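Local coordinates for protein ML032222a iGluR (Mnemiopsis leidyi, PDB 4YKJ) that binds alanine in a two-lobed ligand-binding domain and, as an ionotropic glutamate receptor, probably couples that binding to the opening of an ion channel, at residues Met87-Leu92 with Tyr214-Pro219; Pro107-Gly112 with Glu188-Ala193; Asp60-Ala65 with Ile141-Pro146; Ile113-Lys118 with Val184-Gly189; Val43-Asp48 with Ser230-Phe235. All coordinates share one frame; numbering follows the deposited sequence.

Contact 1. Residues Met87-Leu92 with Tyr214-Pro219. With ALA (alanine), chain E.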
# COMPACT_ATOMS: atom_id res chain seq x y z
N MET B 87 -9.11 -10.45 -14.84
CA MET B 87 -8.27 -9.60 -13.99
C MET B 87 -8.00 -8.34 -14.79
O MET B 87 -7.89 -8.42 -16.01
CB MET B 87 -6.97 -10.32 -13.61
CG MET B 87 -6.03 -9.50 -12.71
SD MET B 87 -4.69 -10.48 -11.98
CE MET B 87 -3.59 -10.74 -13.35
N ILE B 88 -7.91 -7.20 -14.11
CA ILE B 88 -7.54 -5.95 -14.73
C ILE B 88 -6.07 -5.72 -14.40
O ILE B 88 -5.73 -5.55 -13.23
CB ILE B 88 -8.40 -4.80 -14.22
CG1 ILE B 88 -9.87 -5.02 -14.57
CG2 ILE B 88 -7.91 -3.49 -14.79
CD1 ILE B 88 -10.81 -4.04 -13.89
N ALA B 89 -5.22 -5.74 -15.43
CA ALA B 89 -3.78 -5.65 -15.29
C ALA B 89 -3.35 -4.28 -15.81
O ALA B 89 -3.12 -4.08 -17.00
CB ALA B 89 -3.08 -6.77 -16.04
N ILE B 90 -3.27 -3.31 -14.90
CA ILE B 90 -2.95 -1.92 -15.23
C ILE B 90 -2.66 -1.23 -13.90
O ILE B 90 -2.75 -1.87 -12.85
CB ILE B 90 -4.14 -1.27 -16.01
CG1 ILE B 90 -3.73 -0.04 -16.86
CG2 ILE B 90 -5.29 -0.93 -15.06
CD1 ILE B 90 -2.51 -0.19 -17.72
N ASP B 91 -2.32 0.05 -13.95
CA ASP B 91 -2.30 0.86 -12.73
C ASP B 91 -3.73 1.17 -12.30
O ASP B 91 -4.25 2.24 -12.65
CB ASP B 91 -1.52 2.16 -12.94
CG ASP B 91 -2.01 3.02 -14.10
OD1 ASP B 91 -2.24 2.51 -15.21
OD2 ASP B 91 -2.09 4.28 -13.91
N LEU B 92 -4.36 0.25 -11.58
CA LEU B 92 -5.76 0.42 -11.20
C LEU B 92 -5.81 0.94 -9.78
O LEU B 92 -5.38 0.29 -8.82
CB LEU B 92 -6.54 -0.89 -11.32
CG LEU B 92 -8.06 -0.71 -11.21
CD1 LEU B 92 -8.63 0.03 -12.40
CD2 LEU B 92 -8.75 -2.05 -11.02
N TYR B 214 -2.02 1.54 -6.35
CA TYR B 214 -2.25 0.82 -7.60
C TYR B 214 -2.20 -0.67 -7.33
O TYR B 214 -1.27 -1.16 -6.69
CB TYR B 214 -1.18 1.15 -8.62
CG TYR B 214 -1.17 2.56 -9.16
CD1 TYR B 214 -2.33 3.33 -9.20
CD2 TYR B 214 -0.01 3.11 -9.66
CE1 TYR B 214 -2.29 4.62 -9.72
CE2 TYR B 214 0.03 4.37 -10.18
CZ TYR B 214 -1.10 5.13 -10.21
OH TYR B 214 -1.01 6.39 -10.75
N ALA B 215 -3.18 -1.39 -7.85
CA ALA B 215 -3.26 -2.83 -7.72
C ALA B 215 -3.87 -3.40 -9.00
O ALA B 215 -4.19 -2.63 -9.92
CB ALA B 215 -4.11 -3.18 -6.53
N PHE B 216 -4.01 -4.71 -9.08
CA PHE B 216 -4.77 -5.33 -10.15
C PHE B 216 -6.22 -5.52 -9.65
O PHE B 216 -6.46 -5.66 -8.44
CB PHE B 216 -4.18 -6.65 -10.60
CG PHE B 216 -2.86 -6.54 -11.32
CD1 PHE B 216 -2.34 -5.33 -11.74
CD2 PHE B 216 -2.14 -7.68 -11.59
CE1 PHE B 216 -1.10 -5.26 -12.41
CE2 PHE B 216 -0.92 -7.63 -12.28
CZ PHE B 216 -0.42 -6.42 -12.69
N GLY B 217 -7.17 -5.50 -10.57
CA GLY B 217 -8.57 -5.70 -10.25
C GLY B 217 -8.97 -7.14 -10.44
O GLY B 217 -8.56 -7.77 -11.41
N LEU B 218 -9.73 -7.70 -9.51
CA LEU B 218 -10.16 -9.08 -9.56
C LEU B 218 -11.66 -9.15 -9.28
O LEU B 218 -12.19 -8.38 -8.47
CB LEU B 218 -9.40 -9.90 -8.51
CG LEU B 218 -7.92 -10.12 -8.85
CD1 LEU B 218 -7.17 -10.50 -7.58
CD2 LEU B 218 -7.84 -11.22 -9.87
N PRO B 219 -12.40 -10.05 -9.93
CA PRO B 219 -13.81 -10.18 -9.58
C PRO B 219 -13.96 -10.79 -8.19
O PRO B 219 -13.10 -11.57 -7.76
CB PRO B 219 -14.37 -11.10 -10.67
CG PRO B 219 -13.19 -11.87 -11.17
CD PRO B 219 -11.94 -11.09 -10.88
N ALA E . -5.10 4.84 -11.93
CA ALA E . -6.20 5.44 -12.74
C ALA E . -7.49 4.65 -12.57
O ALA E . -8.56 5.10 -13.02
CB ALA E . -5.81 5.51 -14.19
OXT ALA E . -7.50 3.58 -11.94
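A beta bulge beside the amino-acid pocket marks the antiparallel pairing of Met87-Leu92 with Tyr214-Pro219: Ile88 pairs with Gly217, Leu92 with Ala215, and the register slips by two residues between them. Ile88 N reaches Gly217 O at 2.8 Å and Ala215 N reaches Leu92 O at 2.9 Å. Glycine suits its place because a CB on Gly217 would collide with Leu92 CD2. Ala89 CA sits over one face of the Phe216 ring, 4.0 Å from its centroid. Met87, with CG opposite its backbone N (chi1 -179°), brings SD obliquely to 3.8 Å from Phe216 CD2, a Met-aromatic contact. Asp91, the centre of an inverse gamma turn, lays CB over the middle of one face of Tyr214, 3.7 Å from the ring centroid. Tyr214 OH is hydrogen-bonded to Glu188 OE1, and a phenylalanine here would probably leave that oxygen without this hydroxyl. Asp91 O lies 2.8 Å from N of the bound alanine and would probably stabilise an ammonium group there.

Contact 2. Residues Pro107-Gly112 with Glu188-Ala193. With ALA (alanine), chain E.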
# COMPACT_ATOMS: atom_id res chain seq x y z
N PRO B 107 -1.34 -4.60 -3.44
CA PRO B 107 -0.89 -3.44 -4.22
C PRO B 107 0.55 -3.54 -4.71
O PRO B 107 1.40 -4.20 -4.07
CB PRO B 107 -1.01 -2.30 -3.22
CG PRO B 107 -0.77 -2.97 -1.89
CD PRO B 107 -1.48 -4.28 -2.01
N PHE B 108 0.84 -2.93 -5.86
CA PHE B 108 2.21 -2.85 -6.35
C PHE B 108 2.86 -1.46 -6.24
O PHE B 108 4.08 -1.36 -6.32
CB PHE B 108 2.33 -3.44 -7.77
CG PHE B 108 1.70 -2.65 -8.88
CD1 PHE B 108 2.43 -1.69 -9.56
CD2 PHE B 108 0.41 -2.92 -9.32
CE1 PHE B 108 1.88 -0.98 -10.61
CE2 PHE B 108 -0.12 -2.23 -10.39
CZ PHE B 108 0.60 -1.26 -11.03
N MET B 109 2.09 -0.41 -6.01
CA MET B 109 2.66 0.95 -5.94
C MET B 109 1.76 1.84 -5.10
O MET B 109 0.55 1.69 -5.13
CB MET B 109 2.79 1.55 -7.37
CG MET B 109 3.50 2.88 -7.43
SD MET B 109 3.89 3.35 -9.14
CE MET B 109 5.02 2.07 -9.59
N ASP B 110 2.35 2.79 -4.37
CA ASP B 110 1.61 3.86 -3.71
C ASP B 110 1.42 5.05 -4.66
O ASP B 110 2.28 5.32 -5.51
CB ASP B 110 2.36 4.31 -2.47
CG ASP B 110 2.47 3.20 -1.45
OD1 ASP B 110 1.41 2.81 -0.91
OD2 ASP B 110 3.60 2.72 -1.21
N ALA B 111 0.28 5.73 -4.55
CA ALA B 111 0.00 6.88 -5.41
C ALA B 111 -0.87 7.92 -4.69
O ALA B 111 -1.55 7.62 -3.71
CB ALA B 111 -0.65 6.45 -6.69
N GLY B 112 -0.82 9.15 -5.18
CA GLY B 112 -1.68 10.21 -4.67
C GLY B 112 -2.18 11.02 -5.83
O GLY B 112 -1.70 10.88 -6.95
N GLU B 188 -2.90 11.78 -11.33
CA GLU B 188 -2.15 10.97 -10.37
C GLU B 188 -0.66 11.17 -10.46
O GLU B 188 -0.11 11.30 -11.55
CB GLU B 188 -2.47 9.48 -10.57
CG GLU B 188 -3.95 9.21 -10.43
CD GLU B 188 -4.36 7.79 -10.72
OE1 GLU B 188 -3.60 7.05 -11.38
OE2 GLU B 188 -5.47 7.41 -10.30
N GLY B 189 -0.01 11.19 -9.30
CA GLY B 189 1.41 11.44 -9.21
C GLY B 189 2.31 10.66 -10.16
O GLY B 189 3.08 11.24 -10.91
N PRO B 190 2.23 9.33 -10.13
CA PRO B 190 3.20 8.58 -10.94
C PRO B 190 2.99 8.77 -12.45
O PRO B 190 3.96 8.80 -13.22
CB PRO B 190 2.96 7.13 -10.52
CG PRO B 190 2.38 7.23 -9.12
CD PRO B 190 1.50 8.45 -9.20
N VAL B 191 1.74 8.88 -12.86
CA VAL B 191 1.41 9.08 -14.26
C VAL B 191 1.96 10.42 -14.75
O VAL B 191 2.58 10.53 -15.81
CB VAL B 191 -0.10 9.01 -14.44
CG1 VAL B 191 -0.51 9.35 -15.85
CG2 VAL B 191 -0.59 7.63 -14.08
N LEU B 192 1.76 11.46 -13.95
CA LEU B 192 2.25 12.77 -14.33
C LEU B 192 3.77 12.83 -14.25
O LEU B 192 4.41 13.48 -15.09
CB LEU B 192 1.59 13.86 -13.47
CG LEU B 192 0.08 13.92 -13.61
CD1 LEU B 192 -0.49 15.07 -12.76
CD2 LEU B 192 -0.32 14.05 -15.06
N ALA B 193 4.37 12.18 -13.26
CA ALA B 193 5.84 12.17 -13.14
C ALA B 193 6.48 11.65 -14.42
O ALA B 193 7.43 12.24 -14.96
CB ALA B 193 6.27 11.34 -11.95
N ALA E . -5.10 4.84 -11.93
CA ALA E . -6.20 5.44 -12.74
C ALA E . -7.49 4.65 -12.57
O ALA E . -8.56 5.10 -13.02
CB ALA E . -5.81 5.51 -14.19
OXT ALA E . -7.50 3.58 -11.94
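Gly112 O is approached by two groups of the segment across from it: Gly189 N donates a nearly straight hydrogen bond (2.9 Å, 172° at the hydrogen), and Glu188 CA adds a longer C-H...O contact at 3.5 Å. The backbone bond ties the strand to the point where the helix begins, Glu188 holding the N-cap position. From there the extended Glu188 side chain carries OE1 to 2.7 Å from N of the bound alanine, while Ser93 OG bonds OE2. Next comes Pro190, well placed in a first helical turn, where no backbone N-H is needed. Its CD rests 3.9 Å from Ala111 CB, a methyl small enough to let the ring approach the strand. Met109, with CG trans to its own nitrogen (chi1 -174°), runs antiparallel alongside the proline ring and leaves SD 4.1 Å from Pro190 CB. Strand 109-112 is almost perpendicular to helix 189-193 at 87°, their axes 8.0 Å apart, and strand 202-218 pairs with strand 109-118, its Tyr214 touching both Pro190 and Val191.

Contact 3. Residues Asp60-Ala65 with Ile141-Pro146. With ALA (alanine), chain E.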
# COMPACT_ATOMS: atom_id res chain seq x y z
N ASP B 60 -14.90 1.43 -24.87
CA ASP B 60 -15.08 2.80 -24.44
C ASP B 60 -13.79 3.49 -24.00
O ASP B 60 -13.80 4.70 -23.76
CB ASP B 60 -16.20 2.93 -23.38
CG ASP B 60 -15.88 2.28 -22.03
OD1 ASP B 60 -14.73 1.92 -21.77
OD2 ASP B 60 -16.84 2.15 -21.22
N ARG B 61 -12.71 2.72 -23.95
CA ARG B 61 -11.37 3.16 -23.55
C ARG B 61 -11.30 3.88 -22.18
O ARG B 61 -10.43 4.74 -21.94
CB ARG B 61 -10.68 3.94 -24.69
CG ARG B 61 -10.34 3.08 -25.99
CD ARG B 61 -9.50 1.83 -25.65
NE ARG B 61 -8.81 1.28 -26.81
CZ ARG B 61 -9.31 0.35 -27.63
NH1 ARG B 61 -10.51 -0.17 -27.43
NH2 ARG B 61 -8.59 -0.07 -28.67
N LYS B 62 -12.19 3.47 -21.29
CA LYS B 62 -12.28 4.02 -19.94
C LYS B 62 -11.74 3.08 -18.88
O LYS B 62 -11.79 1.86 -19.02
CB LYS B 62 -13.73 4.38 -19.62
CG LYS B 62 -14.25 5.59 -20.37
CD LYS B 62 -15.74 5.77 -20.24
CE LYS B 62 -16.21 7.05 -20.92
NZ LYS B 62 -17.68 7.22 -20.84
N PHE B 63 -11.23 3.66 -17.79
CA PHE B 63 -10.80 2.84 -16.69
C PHE B 63 -12.00 2.27 -15.98
O PHE B 63 -12.12 1.04 -15.81
CB PHE B 63 -9.87 3.63 -15.76
CG PHE B 63 -8.46 3.62 -16.23
CD1 PHE B 63 -8.06 4.42 -17.28
CD2 PHE B 63 -7.54 2.77 -15.63
CE1 PHE B 63 -6.72 4.35 -17.76
CE2 PHE B 63 -6.23 2.71 -16.09
CZ PHE B 63 -5.84 3.50 -17.15
N GLY B 64 -12.91 3.12 -15.52
CA GLY B 64 -14.18 2.66 -15.01
C GLY B 64 -14.68 3.44 -13.83
O GLY B 64 -13.97 3.62 -12.83
N ALA B 65 -15.94 3.84 -13.92
CA ALA B 65 -16.65 4.52 -12.86
C ALA B 65 -18.11 4.11 -12.87
O ALA B 65 -18.61 3.56 -13.85
CB ALA B 65 -16.52 6.03 -13.01
N ILE B 141 -10.13 13.63 -16.12
CA ILE B 141 -10.59 12.69 -17.13
C ILE B 141 -11.83 11.95 -16.64
O ILE B 141 -11.86 11.46 -15.50
CB ILE B 141 -9.47 11.68 -17.44
CG1 ILE B 141 -8.26 12.40 -18.07
CG2 ILE B 141 -9.98 10.58 -18.36
CD1 ILE B 141 -6.99 11.59 -18.02
N GLY B 142 -12.84 11.83 -17.49
CA GLY B 142 -14.05 11.15 -17.11
C GLY B 142 -13.85 9.67 -16.91
O GLY B 142 -13.10 9.00 -17.64
N SER B 143 -14.53 9.13 -15.90
CA SER B 143 -14.54 7.69 -15.60
C SER B 143 -13.17 7.15 -15.25
O SER B 143 -12.88 5.97 -15.44
CB SER B 143 -15.20 6.90 -16.74
OG SER B 143 -16.56 7.27 -16.87
N ARG B 144 -12.35 7.98 -14.66
CA ARG B 144 -11.04 7.61 -14.18
C ARG B 144 -11.00 7.94 -12.67
O ARG B 144 -11.82 8.71 -12.16
CB ARG B 144 -9.99 8.40 -14.98
CG ARG B 144 -8.53 8.09 -14.78
CD ARG B 144 -7.73 9.08 -15.59
NE ARG B 144 -6.30 9.09 -15.29
CZ ARG B 144 -5.38 8.35 -15.88
NH1 ARG B 144 -5.70 7.48 -16.83
NH2 ARG B 144 -4.13 8.46 -15.51
N HIS B 145 -10.04 7.39 -11.96
CA HIS B 145 -10.04 7.45 -10.51
C HIS B 145 -10.08 8.87 -9.91
O HIS B 145 -10.83 9.09 -8.97
CB HIS B 145 -8.87 6.62 -9.98
CG HIS B 145 -8.55 6.84 -8.53
ND1 HIS B 145 -9.28 6.29 -7.50
CD2 HIS B 145 -7.53 7.53 -7.97
CE1 HIS B 145 -8.70 6.61 -6.35
NE2 HIS B 145 -7.66 7.38 -6.61
N PRO B 146 -9.25 9.81 -10.38
CA PRO B 146 -9.27 11.13 -9.71
C PRO B 146 -10.66 11.73 -9.72
O PRO B 146 -11.11 12.26 -8.68
CB PRO B 146 -8.27 11.95 -10.52
CG PRO B 146 -7.28 10.89 -11.03
CD PRO B 146 -8.15 9.70 -11.36
N ALA E . -5.10 4.84 -11.93
CA ALA E . -6.20 5.44 -12.74
C ALA E . -7.49 4.65 -12.57
O ALA E . -8.56 5.10 -13.02
CB ALA E . -5.81 5.51 -14.19
OXT ALA E . -7.50 3.58 -11.94
O HOH W 1 -11.22 6.71 -18.08
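Phe63 and Arg144 meet over the methyl group of the bound alanine, in the cleft of the clamshell fold shared with periplasmic binding proteins. The ligand CB lies 3.4 Å above the centre of the Phe63 ring and 3.2 Å above the centre of the Arg144 guanidinium; the ring and guanidinium planes stand 84° apart and form two walls of a corner, consistent with a small ligand side chain. Arg144 NH1 comes obliquely to 3.4 Å from Phe63 CE1. Were Phe63 a serine, the ligand methyl would probably lose its aromatic wall and a gap would open beside it. His145 N gives the ligand carboxylate a hydrogen bond, 2.9 Å to O. Farther out, Arg144 reaches the pocket as a chain extended from CG to NE, and salt bridges to Asp187 and Glu17 hold its guanidinium. Gly64 N bonds to Ser143 O at 2.9 Å, joining the two loops; the backbone angles of Gly64 would jam a CB against the preceding carbonyl. Ser143 occupies the third position of a type II turn, and its CA packs against Ala65 CB. Between the loops a water accepts from Phe63 N at 3.1 Å and lies 3.0 Å from Gly142 O.

Contact 4. Residues Ile113-Lys118 with Val184-Gly189. With ALA (alanine), chain E.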
# COMPACT_ATOMS: atom_id res chain seq x y z
N ILE B 113 -3.14 11.89 -5.54
CA ILE B 113 -3.64 12.85 -6.52
C ILE B 113 -2.67 14.00 -6.62
O ILE B 113 -2.21 14.54 -5.59
CB ILE B 113 -5.00 13.42 -6.10
CG1 ILE B 113 -6.03 12.31 -5.96
CG2 ILE B 113 -5.49 14.49 -7.11
CD1 ILE B 113 -6.23 11.50 -7.23
N LYS B 114 -2.37 14.41 -7.85
CA LYS B 114 -1.45 15.51 -8.11
C LYS B 114 -2.09 16.45 -9.11
O LYS B 114 -2.61 16.01 -10.12
CB LYS B 114 -0.11 15.00 -8.64
CG LYS B 114 0.90 16.12 -8.89
CD LYS B 114 2.28 15.58 -9.17
CE LYS B 114 3.29 16.73 -9.26
NZ LYS B 114 3.40 17.50 -7.97
N ALA B 115 -2.06 17.74 -8.81
CA ALA B 115 -2.53 18.77 -9.72
C ALA B 115 -1.36 19.55 -10.27
O ALA B 115 -0.44 19.88 -9.54
CB ALA B 115 -3.48 19.69 -8.99
N VAL B 116 -1.38 19.77 -11.57
CA VAL B 116 -0.33 20.52 -12.25
C VAL B 116 -0.93 21.61 -13.12
O VAL B 116 -2.10 21.55 -13.50
CB VAL B 116 0.57 19.62 -13.12
CG1 VAL B 116 1.33 18.59 -12.25
CG2 VAL B 116 -0.24 18.93 -14.21
N VAL B 117 -0.13 22.63 -13.41
CA VAL B 117 -0.62 23.85 -14.06
C VAL B 117 0.40 24.38 -15.05
O VAL B 117 1.60 24.31 -14.79
CB VAL B 117 -0.97 24.94 -13.01
CG1 VAL B 117 0.22 25.32 -12.20
CG2 VAL B 117 -1.60 26.18 -13.66
N LYS B 118 -0.10 24.89 -16.17
CA LYS B 118 0.70 25.64 -17.11
C LYS B 118 0.16 27.06 -17.17
O LYS B 118 -1.04 27.25 -17.34
CB LYS B 118 0.63 25.00 -18.49
CG LYS B 118 1.47 25.73 -19.50
CD LYS B 118 1.61 24.96 -20.81
CE LYS B 118 2.16 25.88 -21.88
NZ LYS B 118 2.62 25.14 -23.10
N VAL B 184 -5.29 23.77 -15.39
CA VAL B 184 -4.91 22.86 -14.31
C VAL B 184 -5.49 21.47 -14.58
O VAL B 184 -6.69 21.29 -14.72
CB VAL B 184 -5.40 23.38 -12.95
CG1 VAL B 184 -5.07 22.40 -11.81
CG2 VAL B 184 -4.81 24.75 -12.65
N PHE B 185 -4.60 20.49 -14.66
CA PHE B 185 -4.97 19.08 -14.85
C PHE B 185 -4.77 18.38 -13.52
O PHE B 185 -3.69 18.45 -12.93
CB PHE B 185 -4.09 18.45 -15.95
CG PHE B 185 -4.35 16.98 -16.19
CD1 PHE B 185 -5.61 16.41 -16.02
CD2 PHE B 185 -3.30 16.16 -16.58
CE1 PHE B 185 -5.80 15.05 -16.26
CE2 PHE B 185 -3.50 14.81 -16.82
CZ PHE B 185 -4.73 14.27 -16.65
N ILE B 186 -5.82 17.73 -13.05
CA ILE B 186 -5.79 17.02 -11.78
C ILE B 186 -5.81 15.52 -12.06
O ILE B 186 -6.76 15.01 -12.63
CB ILE B 186 -7.00 17.41 -10.91
CG1 ILE B 186 -7.06 18.93 -10.70
CG2 ILE B 186 -6.96 16.67 -9.57
CD1 ILE B 186 -8.36 19.39 -10.06
N ASP B 187 -4.73 14.83 -11.73
CA ASP B 187 -4.60 13.40 -12.02
C ASP B 187 -3.75 12.73 -10.95
O ASP B 187 -3.93 13.01 -9.77
CB ASP B 187 -4.10 13.12 -13.44
CG ASP B 187 -4.45 11.70 -13.89
OD1 ASP B 187 -5.64 11.44 -14.19
OD2 ASP B 187 -3.53 10.85 -13.92
N GLU B 188 -2.90 11.78 -11.33
CA GLU B 188 -2.15 10.97 -10.37
C GLU B 188 -0.66 11.17 -10.46
O GLU B 188 -0.11 11.30 -11.55
CB GLU B 188 -2.47 9.48 -10.57
CG GLU B 188 -3.95 9.21 -10.43
CD GLU B 188 -4.36 7.79 -10.72
OE1 GLU B 188 -3.60 7.05 -11.38
OE2 GLU B 188 -5.47 7.41 -10.30
N GLY B 189 -0.01 11.19 -9.30
CA GLY B 189 1.41 11.44 -9.21
C GLY B 189 2.31 10.66 -10.16
O GLY B 189 3.08 11.24 -10.91
N ALA E . -5.10 4.84 -11.93
CA ALA E . -6.20 5.44 -12.74
C ALA E . -7.49 4.65 -12.57
O ALA E . -8.56 5.10 -13.02
CB ALA E . -5.81 5.51 -14.19
OXT ALA E . -7.50 3.58 -11.94
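Ile113 and Ile186 adopt the same first torsion (chi1 -60° and -56°), which sets each CG2 trans to its own backbone nitrogen and brings the two CG2 methyls together at 3.6 Å. Farther along the pairing, Val117 CG2 meets Val184 CG2 at 3.7 Å. Between these two contacts the CB of Ala115 lies 4.0 Å from Ile186 CG1; a single methyl suits this non-hydrogen-bonded pair, whose CA atoms come close. Branched valine and isoleucine fit the extended chain and fill the buried face that Ala115, Val117, Val184 and Ile186 share. On the face of Lys114 and Val116, Val116 CG2 touches Phe185 O at 3.7 Å, whereas Lys114 leaves only its CB near Gly189 and sends its amine away to Ser204.

Four backbone bonds hold the strands. Lys114 N reaches Asp187 O at 2.8 Å, standing 43° out of the carbonyl plane, and Asp187 N returns a bond to Lys114 O at 2.9 Å. Val116 and Phe185 exchange the other two. Asp187 uses OD2 for a weak bond from Glu188 N and OD1 for a salt bridge with Arg144, which probably offsets its charge in this buried place. The result is an antiparallel ladder in a mixed sheet, of the kind found in the second lobe of this clamshell fold, with strand 184-188 ending at Glu188, the helix N-cap whose carboxylate faces the ligand.

Contact 5. Residues Val43-Asp48 with Ser230-Phe235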
# COMPACT_ATOMS: atom_id res chain seq x y z
N VAL B 43 4.07 -11.14 -17.54
CA VAL B 43 4.91 -12.18 -18.13
C VAL B 43 5.51 -13.04 -17.02
O VAL B 43 5.47 -14.28 -17.10
CB VAL B 43 6.02 -11.57 -19.00
CG1 VAL B 43 7.08 -12.60 -19.37
CG2 VAL B 43 5.44 -10.96 -20.24
N LYS B 44 6.05 -12.41 -15.98
CA LYS B 44 6.64 -13.15 -14.88
C LYS B 44 5.59 -13.99 -14.12
O LYS B 44 5.86 -15.11 -13.71
CB LYS B 44 7.39 -12.20 -13.94
CG LYS B 44 8.34 -12.87 -12.96
CD LYS B 44 9.50 -13.62 -13.64
CE LYS B 44 10.38 -12.70 -14.51
NZ LYS B 44 11.62 -13.36 -15.04
N LEU B 45 4.39 -13.44 -13.93
CA LEU B 45 3.31 -14.19 -13.30
C LEU B 45 2.91 -15.40 -14.14
O LEU B 45 2.70 -16.50 -13.61
CB LEU B 45 2.08 -13.32 -13.08
CG LEU B 45 2.23 -12.23 -12.03
CD1 LEU B 45 1.09 -11.25 -12.12
CD2 LEU B 45 2.25 -12.86 -10.65
N SER B 46 2.85 -15.21 -15.45
CA SER B 46 2.43 -16.29 -16.34
C SER B 46 3.42 -17.44 -16.31
O SER B 46 3.03 -18.61 -16.35
CB SER B 46 2.22 -15.77 -17.76
OG SER B 46 3.43 -15.56 -18.48
N GLU B 47 4.71 -17.11 -16.24
CA GLU B 47 5.74 -18.14 -16.19
C GLU B 47 5.72 -18.88 -14.88
O GLU B 47 5.81 -20.11 -14.85
CB GLU B 47 7.09 -17.47 -16.43
CG GLU B 47 7.23 -17.00 -17.87
CD GLU B 47 8.46 -16.17 -18.14
OE1 GLU B 47 9.20 -15.84 -17.18
OE2 GLU B 47 8.67 -15.83 -19.33
N ASP B 48 5.58 -18.15 -13.79
CA ASP B 48 5.62 -18.76 -12.46
C ASP B 48 4.34 -19.55 -12.11
O ASP B 48 4.42 -20.55 -11.39
CB ASP B 48 5.92 -17.69 -11.42
CG ASP B 48 7.30 -17.05 -11.60
OD1 ASP B 48 8.13 -17.57 -12.38
OD2 ASP B 48 7.58 -16.01 -10.98
N SER B 230 -0.15 -13.49 -3.42
CA SER B 230 1.11 -14.00 -2.89
C SER B 230 2.26 -13.63 -3.80
O SER B 230 3.32 -13.19 -3.35
CB SER B 230 1.04 -15.51 -2.73
OG SER B 230 0.13 -15.86 -1.71
N HIS B 231 2.06 -13.80 -5.10
CA HIS B 231 3.13 -13.56 -6.05
C HIS B 231 3.44 -12.07 -6.18
O HIS B 231 4.61 -11.68 -6.28
CB HIS B 231 2.85 -14.26 -7.38
CG HIS B 231 3.07 -15.74 -7.30
ND1 HIS B 231 4.08 -16.38 -8.00
CD2 HIS B 231 2.46 -16.70 -6.57
CE1 HIS B 231 4.04 -17.67 -7.73
NE2 HIS B 231 3.09 -17.89 -6.84
N LEU B 232 2.43 -11.22 -6.11
CA LEU B 232 2.67 -9.78 -6.14
C LEU B 232 3.41 -9.30 -4.88
O LEU B 232 4.26 -8.42 -4.95
CB LEU B 232 1.36 -9.02 -6.31
CG LEU B 232 0.76 -9.13 -7.71
CD1 LEU B 232 -0.59 -8.42 -7.70
CD2 LEU B 232 1.66 -8.51 -8.76
N LEU B 233 3.06 -9.86 -3.72
CA LEU B 233 3.75 -9.50 -2.50
C LEU B 233 5.23 -9.89 -2.61
O LEU B 233 6.11 -9.12 -2.25
CB LEU B 233 3.09 -10.16 -1.28
CG LEU B 233 3.75 -9.97 0.08
CD1 LEU B 233 4.17 -8.56 0.36
CD2 LEU B 233 2.79 -10.48 1.15
N LYS B 234 5.50 -11.08 -3.14
CA LYS B 234 6.87 -11.52 -3.34
C LYS B 234 7.61 -10.58 -4.29
O LYS B 234 8.77 -10.22 -4.03
CB LYS B 234 6.89 -12.94 -3.88
CG LYS B 234 8.24 -13.62 -3.81
CD LYS B 234 8.59 -13.93 -2.36
CE LYS B 234 9.57 -15.10 -2.27
NZ LYS B 234 10.24 -15.15 -0.95
N PHE B 235 6.97 -10.15 -5.37
CA PHE B 235 7.60 -9.19 -6.28
C PHE B 235 8.03 -7.93 -5.51
O PHE B 235 9.12 -7.39 -5.72
CB PHE B 235 6.66 -8.71 -7.39
CG PHE B 235 6.37 -9.69 -8.49
CD1 PHE B 235 7.04 -10.88 -8.64
CD2 PHE B 235 5.40 -9.36 -9.42
CE1 PHE B 235 6.74 -11.73 -9.71
CE2 PHE B 235 5.10 -10.18 -10.47
CZ PHE B 235 5.76 -11.37 -10.62
O HOH W 2 5.53 -14.83 -9.70
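Leu45 supplies the main apolar contacts between the two helices. With CG trans to its carbonyl carbon (chi1 -69°), it pushes CD2 between two residues one turn apart: His231 CB at 3.6 Å and Phe235 CZ at 3.8 Å. Leucine suits this position, since its forked end can touch both and, through CD1, approach Leu232 CD2 at 4.4 Å. The Phe235 ring is met obliquely by Leu45, while one of its faces carries His231 O, 3.4 Å above the plane and offset toward the rim. The polar link runs through water. One molecule donates to Asp48 OD2 at 2.7 Å and is hydrogen-bonded to His231 ND1 in the imidazole plane. Asp48 and His231, polar residues at the more exposed border, are therefore coupled without direct contact of their charged atoms. The short segments cross at 123° with their axes 11.1 Å apart. Around them, Phe51 packs against Leu45, Phe240 meets Phe235 edge to face, and Leu233 and Lys234 turn to a neighbouring subunit.

From the N terminus, contact 5 opens first at Val43-Asp48 and closes last at Ser230-Phe235, so its loop encloses all the others and joins helices 37-49 and 225-238. Contact 3 begins next, joining the loop after strand 52-56 to the start of helix 145-152; since contacts 1, 2 and 4 open before it closes and close after it, contact 3 crosses each of them. Contact 1, closing on strand 202-218, encloses contacts 2 and 4. These two start one after the other on strand 109-118 and finish on overlapping residues, where strand 183-188 becomes helix 189-195. Contacts 1 to 4 all touch the bound alanine; contacts 4 and 5 lie about 32 Å apart, centre to centre.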